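Local coordinates for baculoviral IAP repeat-containing protein 2 (Homo sapiens, PDB 3M1D) that probably acts in TNF-receptor signalling and the control of apoptosis, through a zinc-binding BIR1 domain that is likely recruited by TRAF2, at residues A[38-41]-A[46-49]; A[54-59]-A[66-71]. All coordinates share one frame; numbering follows the deposited sequence.

Contact 1. Residues A[38-41]-A[46-49]. With ZN (zinc ion), chain C.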
ATOM      1  N   PHE A  38      -1.368  -1.924   1.034  1.00 18.20           N
ATOM      2  CA  PHE A  38      -1.884  -1.448  -0.247  1.00 19.51           C
ATOM      3  C   PHE A  38      -1.783  -2.476  -1.359  1.00 19.41           C
ATOM      4  O   PHE A  38      -0.759  -3.118  -1.513  1.00 20.47           O
ATOM      5  CB  PHE A  38      -1.144  -0.174  -0.667  1.00 20.98           C
ATOM      6  CG  PHE A  38      -1.402   1.004   0.231  1.00 19.22           C
ATOM      7  CD1 PHE A  38      -2.626   1.655   0.206  1.00 19.64           C
ATOM      8  CD2 PHE A  38      -0.416   1.471   1.086  1.00 22.36           C
ATOM      9  CE1 PHE A  38      -2.874   2.747   1.022  1.00 23.74           C
ATOM     10  CE2 PHE A  38      -0.651   2.566   1.905  1.00 23.46           C
ATOM     11  CZ  PHE A  38      -1.884   3.205   1.876  1.00 22.03           C
ATOM     12  N   TYR A  39      -2.843  -2.621  -2.148  1.00 21.94           N
ATOM     13  CA  TYR A  39      -2.748  -3.401  -3.375  1.00 22.13           C
ATOM     14  C   TYR A  39      -2.884  -2.459  -4.577  1.00 21.76           C
ATOM     15  O   TYR A  39      -3.319  -1.308  -4.446  1.00 21.13           O
ATOM     16  CB  TYR A  39      -3.799  -4.521  -3.424  1.00 23.53           C
ATOM     17  CG  TYR A  39      -5.236  -4.029  -3.435  1.00 26.39           C
ATOM     18  CD1 TYR A  39      -5.843  -3.614  -4.618  1.00 29.06           C
ATOM     19  CD2 TYR A  39      -5.986  -3.992  -2.269  1.00 29.74           C
ATOM     20  CE1 TYR A  39      -7.159  -3.162  -4.637  1.00 34.94           C
ATOM     21  CE2 TYR A  39      -7.302  -3.539  -2.271  1.00 35.31           C
ATOM     22  CZ  TYR A  39      -7.883  -3.132  -3.457  1.00 38.07           C
ATOM     23  OH  TYR A  39      -9.180  -2.684  -3.467  1.00 41.98           O
ATOM     24  N   TYR A  40      -2.505  -2.951  -5.746  1.00 18.87           N
ATOM     25  CA  TYR A  40      -2.436  -2.095  -6.920  1.00 21.52           C
ATOM     26  C   TYR A  40      -3.780  -2.135  -7.619  1.00 24.85           C
ATOM     27  O   TYR A  40      -4.300  -3.209  -7.842  1.00 21.42           O
ATOM     28  CB  TYR A  40      -1.343  -2.595  -7.868  1.00 22.05           C
ATOM     29  CG  TYR A  40      -1.261  -1.815  -9.162  1.00 23.49           C
ATOM     30  CD1 TYR A  40      -1.424  -0.432  -9.179  1.00 23.21           C
ATOM     31  CD2 TYR A  40      -1.006  -2.459 -10.359  1.00 26.49           C
ATOM     32  CE1 TYR A  40      -1.354   0.281 -10.361  1.00 23.67           C
ATOM     33  CE2 TYR A  40      -0.916  -1.761 -11.538  1.00 23.81           C
ATOM     34  CZ  TYR A  40      -1.089  -0.398 -11.539  1.00 24.44           C
ATOM     35  OH  TYR A  40      -0.995   0.279 -12.720  1.00 22.47           O
ATOM     36  N   THR A  41      -4.324  -0.968  -7.956  1.00 25.14           N
ATOM     37  CA  THR A  41      -5.630  -0.868  -8.598  1.00 26.99           C
ATOM     38  C   THR A  41      -5.607  -1.193 -10.086  1.00 29.36           C
ATOM     39  O   THR A  41      -6.655  -1.463 -10.673  1.00 24.21           O
ATOM     40  CB  THR A  41      -6.214   0.535  -8.474  1.00 27.60           C
ATOM     41  OG1 THR A  41      -5.373   1.468  -9.175  1.00 25.39           O
ATOM     42  CG2 THR A  41      -6.360   0.932  -6.997  1.00 24.03           C
ATOM     43  N   LYS A  46      -1.723   4.075  -8.708  1.00 23.27           N
ATOM     44  CA  LYS A  46      -2.712   4.209  -7.646  1.00 23.52           C
ATOM     45  C   LYS A  46      -2.924   2.902  -6.923  1.00 23.67           C
ATOM     46  O   LYS A  46      -3.174   1.869  -7.537  1.00 26.36           O
ATOM     47  CB  LYS A  46      -4.049   4.706  -8.206  1.00 25.45           C
ATOM     48  CG  LYS A  46      -5.081   4.999  -7.123  1.00 28.76           C
ATOM     49  CD  LYS A  46      -6.301   5.706  -7.682  1.00 33.98           C
ATOM     50  CE  LYS A  46      -7.036   4.821  -8.675  1.00 36.10           C
ATOM     51  NZ  LYS A  46      -8.265   5.499  -9.167  1.00 40.12           N
ATOM     52  N   VAL A  47      -2.832   2.959  -5.605  1.00 22.06           N
ATOM     53  CA  VAL A  47      -2.957   1.779  -4.785  1.00 19.34           C
ATOM     54  C   VAL A  47      -4.058   2.015  -3.746  1.00 21.51           C
ATOM     55  O   VAL A  47      -4.441   3.149  -3.487  1.00 21.74           O
ATOM     56  CB  VAL A  47      -1.610   1.460  -4.097  1.00 22.99           C
ATOM     57  CG1 VAL A  47      -0.526   1.247  -5.148  1.00 21.02           C
ATOM     58  CG2 VAL A  47      -1.217   2.605  -3.174  1.00 19.72           C
ATOM     59  N   LYS A  48      -4.555   0.940  -3.147  1.00 21.84           N
ATOM     60  CA  LYS A  48      -5.706   1.024  -2.269  1.00 22.64           C
ATOM     61  C   LYS A  48      -5.474   0.112  -1.064  1.00 21.19           C
ATOM     62  O   LYS A  48      -4.967  -0.994  -1.213  1.00 22.10           O
ATOM     63  CB  LYS A  48      -6.952   0.608  -3.067  1.00 25.94           C
ATOM     64  CG  LYS A  48      -8.306   0.841  -2.409  1.00 31.46           C
ATOM     65  CD  LYS A  48      -9.427   0.633  -3.450  1.00 31.88           C
ATOM     66  CE  LYS A  48     -10.806   0.519  -2.818  1.00 42.66           C
ATOM     67  NZ  LYS A  48     -11.775  -0.174  -3.733  1.00 49.21           N
ATOM     68  N   CYS A  49      -5.814   0.580   0.137  1.00 19.84           N
ATOM     69  CA  CYS A  49      -5.676  -0.272   1.317  1.00 22.15           C
ATOM     70  C   CYS A  49      -6.750  -1.345   1.326  1.00 24.00           C
ATOM     71  O   CYS A  49      -7.934  -1.055   1.129  1.00 24.62           O
ATOM     72  CB  CYS A  49      -5.756   0.534   2.612  1.00 22.23           C
ATOM     73  SG  CYS A  49      -5.636  -0.515   4.087  1.00 22.76           S
TER
HETATM   74 ZN    ZN C1000      -6.048   1.164   5.679  1.00 23.90          ZN
HETATM   75  O   HOH W   1     -10.070  -2.113  -0.416  1.00 32.08           O
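Residues 38-41 and 46-49 run antiparallel, and Tyr-39 and Lys-48 form a hydrogen-bonded pair: Tyr-39 N to Lys-48 O is 2.8 Å and Lys-48 N to Tyr-39 O is 2.9 Å. Phe-38 with Cys-49 and Tyr-40 with Val-47 are the flanking non-hydrogen-bonded pairs. Next to the turn, Lys-46 O is gripped twice by Thr-41. The amide N lies in the carbonyl plane at 3.1 Å from Lys-46 O. The hydroxyl OG1 comes from above that plane, 2.8 Å from the same oxygen. Chi1 of 64° sets OG1 between the backbone N and C of Thr-41, which turns it onto the carbonyl. The two strands form the first hairpin of the BIR zinc-finger sheet. Tyr-39 and Lys-48 run alongside each other on one face. Lys-48 CB makes a CH-pi contact over the Tyr-39 ring face, displaced to the rim and 4.2 Å from the centroid. A water links Tyr-39 OH to Cys-49 O. On the other face Phe-38 CB meets Val-47 CG2 at 3.7 Å, the two side chains lying nearly perpendicular. Cys-49 SG binds the zinc ion at 2.4 Å, together with Cys-52, His-69 and Cys-76.

Contact 2. Residues A[54-59]-A[66-71]. With ZN (zinc ion), chain C.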
ATOM      1  N   LEU A  54      -8.372   3.378   1.663  1.00 21.63           N
ATOM      2  CA  LEU A  54      -7.625   4.604   1.357  1.00 23.15           C
ATOM      3  C   LEU A  54      -6.903   4.452   0.013  1.00 21.74           C
ATOM      4  O   LEU A  54      -6.265   3.432  -0.231  1.00 20.92           O
ATOM      5  CB  LEU A  54      -6.612   4.912   2.461  1.00 21.84           C
ATOM      6  CG  LEU A  54      -5.645   6.073   2.243  1.00 20.92           C
ATOM      7  CD1 LEU A  54      -6.372   7.414   2.336  1.00 23.85           C
ATOM      8  CD2 LEU A  54      -4.538   5.986   3.284  1.00 19.11           C
ATOM      9  N   MET A  55      -7.003   5.469  -0.843  1.00 23.18           N
ATOM     10  CA  MET A  55      -6.419   5.425  -2.183  1.00 24.84           C
ATOM     11  C   MET A  55      -5.329   6.474  -2.357  1.00 23.58           C
ATOM     12  O   MET A  55      -5.535   7.647  -2.054  1.00 23.52           O
ATOM     13  CB  MET A  55      -7.503   5.616  -3.250  1.00 25.39           C
ATOM     14  CG  MET A  55      -8.505   4.463  -3.296  1.00 30.55           C
ATOM     15  SD  MET A  55      -9.765   4.695  -4.563  1.00 47.91           S
ATOM     16  CE  MET A  55      -8.877   4.079  -5.974  1.00 38.26           C
ATOM     17  N   LEU A  56      -4.180   6.032  -2.864  1.00 22.18           N
ATOM     18  CA  LEU A  56      -2.984   6.864  -2.965  1.00 26.09           C
ATOM     19  C   LEU A  56      -2.297   6.668  -4.313  1.00 24.10           C
ATOM     20  O   LEU A  56      -2.156   5.541  -4.794  1.00 22.02           O
ATOM     21  CB  LEU A  56      -2.011   6.514  -1.840  1.00 20.86           C
ATOM     22  CG  LEU A  56      -2.460   6.885  -0.424  1.00 25.93           C
ATOM     23  CD1 LEU A  56      -1.480   6.388   0.628  1.00 19.06           C
ATOM     24  CD2 LEU A  56      -2.632   8.380  -0.311  1.00 24.27           C
ATOM     25  N   ASP A  57      -1.877   7.763  -4.926  1.00 25.90           N
ATOM     26  CA  ASP A  57      -1.124   7.680  -6.174  1.00 25.19           C
ATOM     27  C   ASP A  57      -0.060   8.777  -6.224  1.00 25.34           C
ATOM     28  O   ASP A  57       0.211   9.431  -5.217  1.00 25.69           O
ATOM     29  CB  ASP A  57      -2.055   7.728  -7.400  1.00 21.41           C
ATOM     30  CG  ASP A  57      -2.676   9.103  -7.625  1.00 27.70           C
ATOM     31  OD1 ASP A  57      -2.434  10.032  -6.825  1.00 28.82           O
ATOM     32  OD2 ASP A  57      -3.412   9.260  -8.617  1.00 29.10           O
ATOM     33  N   ASN A  58       0.528   8.973  -7.399  1.00 27.59           N
ATOM     34  CA  ASN A  58       1.574   9.968  -7.580  1.00 27.06           C
ATOM     35  C   ASN A  58       2.651   9.835  -6.501  1.00 29.31           C
ATOM     36  O   ASN A  58       2.975  10.803  -5.818  1.00 24.91           O
ATOM     37  CB  ASN A  58       0.974  11.375  -7.560  1.00 29.34           C
ATOM     38  CG  ASN A  58       1.934  12.425  -8.104  1.00 31.49           C
ATOM     39  OD1 ASN A  58       2.844  12.111  -8.866  1.00 36.25           O
ATOM     40  ND2 ASN A  58       1.739  13.674  -7.701  1.00 30.72           N
ATOM     41  N   TRP A  59       3.174   8.617  -6.350  1.00 24.27           N
ATOM     42  CA  TRP A  59       4.212   8.305  -5.373  1.00 28.96           C
ATOM     43  C   TRP A  59       5.525   9.010  -5.716  1.00 31.88           C
ATOM     44  O   TRP A  59       5.945   9.017  -6.875  1.00 26.77           O
ATOM     45  CB  TRP A  59       4.420   6.786  -5.303  1.00 24.08           C
ATOM     46  CG  TRP A  59       3.241   6.095  -4.684  1.00 29.34           C
ATOM     47  CD1 TRP A  59       2.187   5.515  -5.339  1.00 27.01           C
ATOM     48  CD2 TRP A  59       2.969   5.958  -3.284  1.00 26.13           C
ATOM     49  NE1 TRP A  59       1.284   5.012  -4.426  1.00 22.84           N
ATOM     50  CE2 TRP A  59       1.740   5.274  -3.160  1.00 26.71           C
ATOM     51  CE3 TRP A  59       3.648   6.341  -2.122  1.00 24.72           C
ATOM     52  CZ2 TRP A  59       1.182   4.965  -1.926  1.00 20.75           C
ATOM     53  CZ3 TRP A  59       3.087   6.037  -0.898  1.00 23.23           C
ATOM     54  CH2 TRP A  59       1.873   5.351  -0.807  1.00 22.85           C
ATOM     55  N   ILE A  66       3.618   3.549   4.821  1.00 26.27           N
ATOM     56  CA  ILE A  66       3.092   3.393   6.172  1.00 23.14           C
ATOM     57  C   ILE A  66       2.795   4.736   6.833  1.00 28.69           C
ATOM     58  O   ILE A  66       1.751   4.898   7.477  1.00 25.44           O
ATOM     59  CB  ILE A  66       4.015   2.539   7.046  1.00 25.56           C
ATOM     60  CG1 ILE A  66       3.897   1.080   6.626  1.00 25.84           C
ATOM     61  CG2 ILE A  66       3.662   2.713   8.518  1.00 27.76           C
ATOM     62  CD1 ILE A  66       4.868   0.151   7.327  1.00 30.88           C
ATOM     63  N   GLN A  67       3.688   5.709   6.648  1.00 23.94           N
ATOM     64  CA  GLN A  67       3.456   7.046   7.196  1.00 25.74           C
ATOM     65  C   GLN A  67       2.282   7.743   6.540  1.00 27.13           C
ATOM     66  O   GLN A  67       1.471   8.366   7.220  1.00 26.62           O
ATOM     67  CB  GLN A  67       4.680   7.950   7.028  1.00 27.65           C
ATOM     68  CG  GLN A  67       5.684   7.875   8.152  1.00 40.67           C
ATOM     69  CD  GLN A  67       6.682   9.019   8.104  1.00 46.83           C
ATOM     70  OE1 GLN A  67       6.506   9.986   7.354  1.00 49.42           O
ATOM     71  NE2 GLN A  67       7.726   8.923   8.916  1.00 50.38           N
ATOM     72  N   LYS A  68       2.219   7.695   5.214  1.00 21.19           N
ATOM     73  CA  LYS A  68       1.100   8.333   4.529  1.00 25.35           C
ATOM     74  C   LYS A  68      -0.197   7.719   5.041  1.00 24.05           C
ATOM     75  O   LYS A  68      -1.163   8.419   5.313  1.00 26.40           O
ATOM     76  CB  LYS A  68       1.196   8.168   3.006  1.00 28.47           C
ATOM     77  CG  LYS A  68       2.107   9.188   2.334  1.00 30.39           C
ATOM     78  CD  LYS A  68       1.812   9.283   0.838  1.00 37.26           C
ATOM     79  CE  LYS A  68       2.618  10.388   0.161  1.00 37.37           C
ATOM     80  NZ  LYS A  68       2.291  10.478  -1.309  1.00 35.55           N
ATOM     81  N   HIS A  69      -0.183   6.403   5.183  1.00 22.42           N
ATOM     82  CA  HIS A  69      -1.346   5.641   5.619  1.00 26.49           C
ATOM     83  C   HIS A  69      -1.802   6.059   7.024  1.00 28.37           C
ATOM     84  O   HIS A  69      -2.979   6.353   7.238  1.00 30.09           O
ATOM     85  CB  HIS A  69      -0.983   4.159   5.608  1.00 24.48           C
ATOM     86  CG  HIS A  69      -2.161   3.242   5.572  1.00 25.62           C
ATOM     87  ND1 HIS A  69      -2.061   1.926   5.173  1.00 26.49           N
ATOM     88  CD2 HIS A  69      -3.464   3.447   5.875  1.00 26.71           C
ATOM     89  CE1 HIS A  69      -3.251   1.359   5.235  1.00 21.01           C
ATOM     90  NE2 HIS A  69      -4.120   2.261   5.653  1.00 18.61           N
ATOM     91  N   LYS A  70      -0.867   6.059   7.972  1.00 26.33           N
ATOM     92  CA  LYS A  70      -1.123   6.467   9.358  1.00 30.62           C
ATOM     93  C   LYS A  70      -1.663   7.882   9.450  1.00 30.17           C
ATOM     94  O   LYS A  70      -2.543   8.158  10.259  1.00 28.21           O
ATOM     95  CB  LYS A  70       0.169   6.416  10.192  1.00 31.77           C
ATOM     96  CG  LYS A  70       0.490   5.080  10.812  1.00 39.08           C
ATOM     97  CD  LYS A  70       1.984   4.970  11.141  1.00 41.54           C
ATOM     98  CE  LYS A  70       2.481   6.121  12.015  1.00 52.16           C
ATOM     99  NZ  LYS A  70       3.836   5.848  12.618  1.00 48.95           N
ATOM    100  N   GLN A  71      -1.091   8.778   8.644  1.00 27.45           N
ATOM    101  CA  GLN A  71      -1.412  10.201   8.664  1.00 31.75           C
ATOM    102  C   GLN A  71      -2.779  10.503   8.081  1.00 30.51           C
ATOM    103  O   GLN A  71      -3.509  11.354   8.592  1.00 28.99           O
ATOM    104  CB  GLN A  71      -0.374  11.000   7.860  1.00 32.58           C
ATOM    105  CG  GLN A  71       0.866  11.397   8.642  1.00 36.55           C
ATOM    106  CD  GLN A  71       2.035  11.809   7.756  1.00 44.46           C
ATOM    107  OE1 GLN A  71       3.168  11.897   8.230  1.00 52.16           O
ATOM    108  NE2 GLN A  71       1.771  12.062   6.468  1.00 40.36           N
TER
HETATM  109 ZN    ZN C1000      -6.048   1.164   5.679  1.00 23.90          ZN
HETATM  110  O   HOH W   2       1.008   8.771  -2.687  1.00 30.92           O
HETATM  111  O   HOH W   3       2.128  12.220  -3.612  1.00 43.49           O
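Lys-68 extends from helix 65-72 to the loop after strand 55-56, and its side chain runs antiparallel to that of Trp-59. Its CD lies 3.9 Å from Trp-59 CZ3. The chain is extended beyond CG, which carries NZ to an off-centre cation-pi position, 4.9 Å from the centroid of the six-membered ring and 29° off its normal. The ammonium is also held by polar partners. One water joins NZ to Asp-57 O and sits over the centre of one face of the Trp-59 ring. A second water joins NZ to Asn-58 O, and NZ also makes a salt bridge with Asp-63. Nearer the backbone, Leu-56 CD1 meets Lys-68 CB at 4.0 Å, the two side chains meeting at a slant. No direct hydrogen bond joins the two segments.

Leu-54 and His-69 approach from opposed backbones. Leu-54 CD2 comes to 3.8 Å from His-69 CD2, on the imidazole that binds the zinc ion. Chi1 of -160° leaves CG of His-69 anti to the backbone N, which lets NE2 reach the zinc ion at 2.2 Å. ND1 is hydrogen-bonded to Ala-36 O, a second-shell bond that probably helps fix the ring's rotation. His-69 is the one histidine among the three cysteines of the BIR zinc site. Phe-38 of the first strand packs against Leu-54, Leu-56 and His-69. Helix 77-83 meets His-69 through Ile-79, while strand 55-56 pairs with strand 47-49.

In the fold
After helices 9-17 and 30-35, the chain enters contact 1, which closes the short turn between strands 38-40 and 47-49. Contact 2 follows in series, neither nested nor crossed. It closes the loop from strand 55-56 to helix 65-72. Strand 47-49 lies in the middle of the three-stranded sheet, so the two contacts share that sheet. Val-47 N to Leu-56 O and Cys-49 N to Leu-54 O are probable hydrogen bonds between them. The zinc ion is a second link, because Cys-49 comes from contact 1 and His-69 from contact 2. Through the metal the sheet is tied to helix 65-72 and to the segment before helix 77-83.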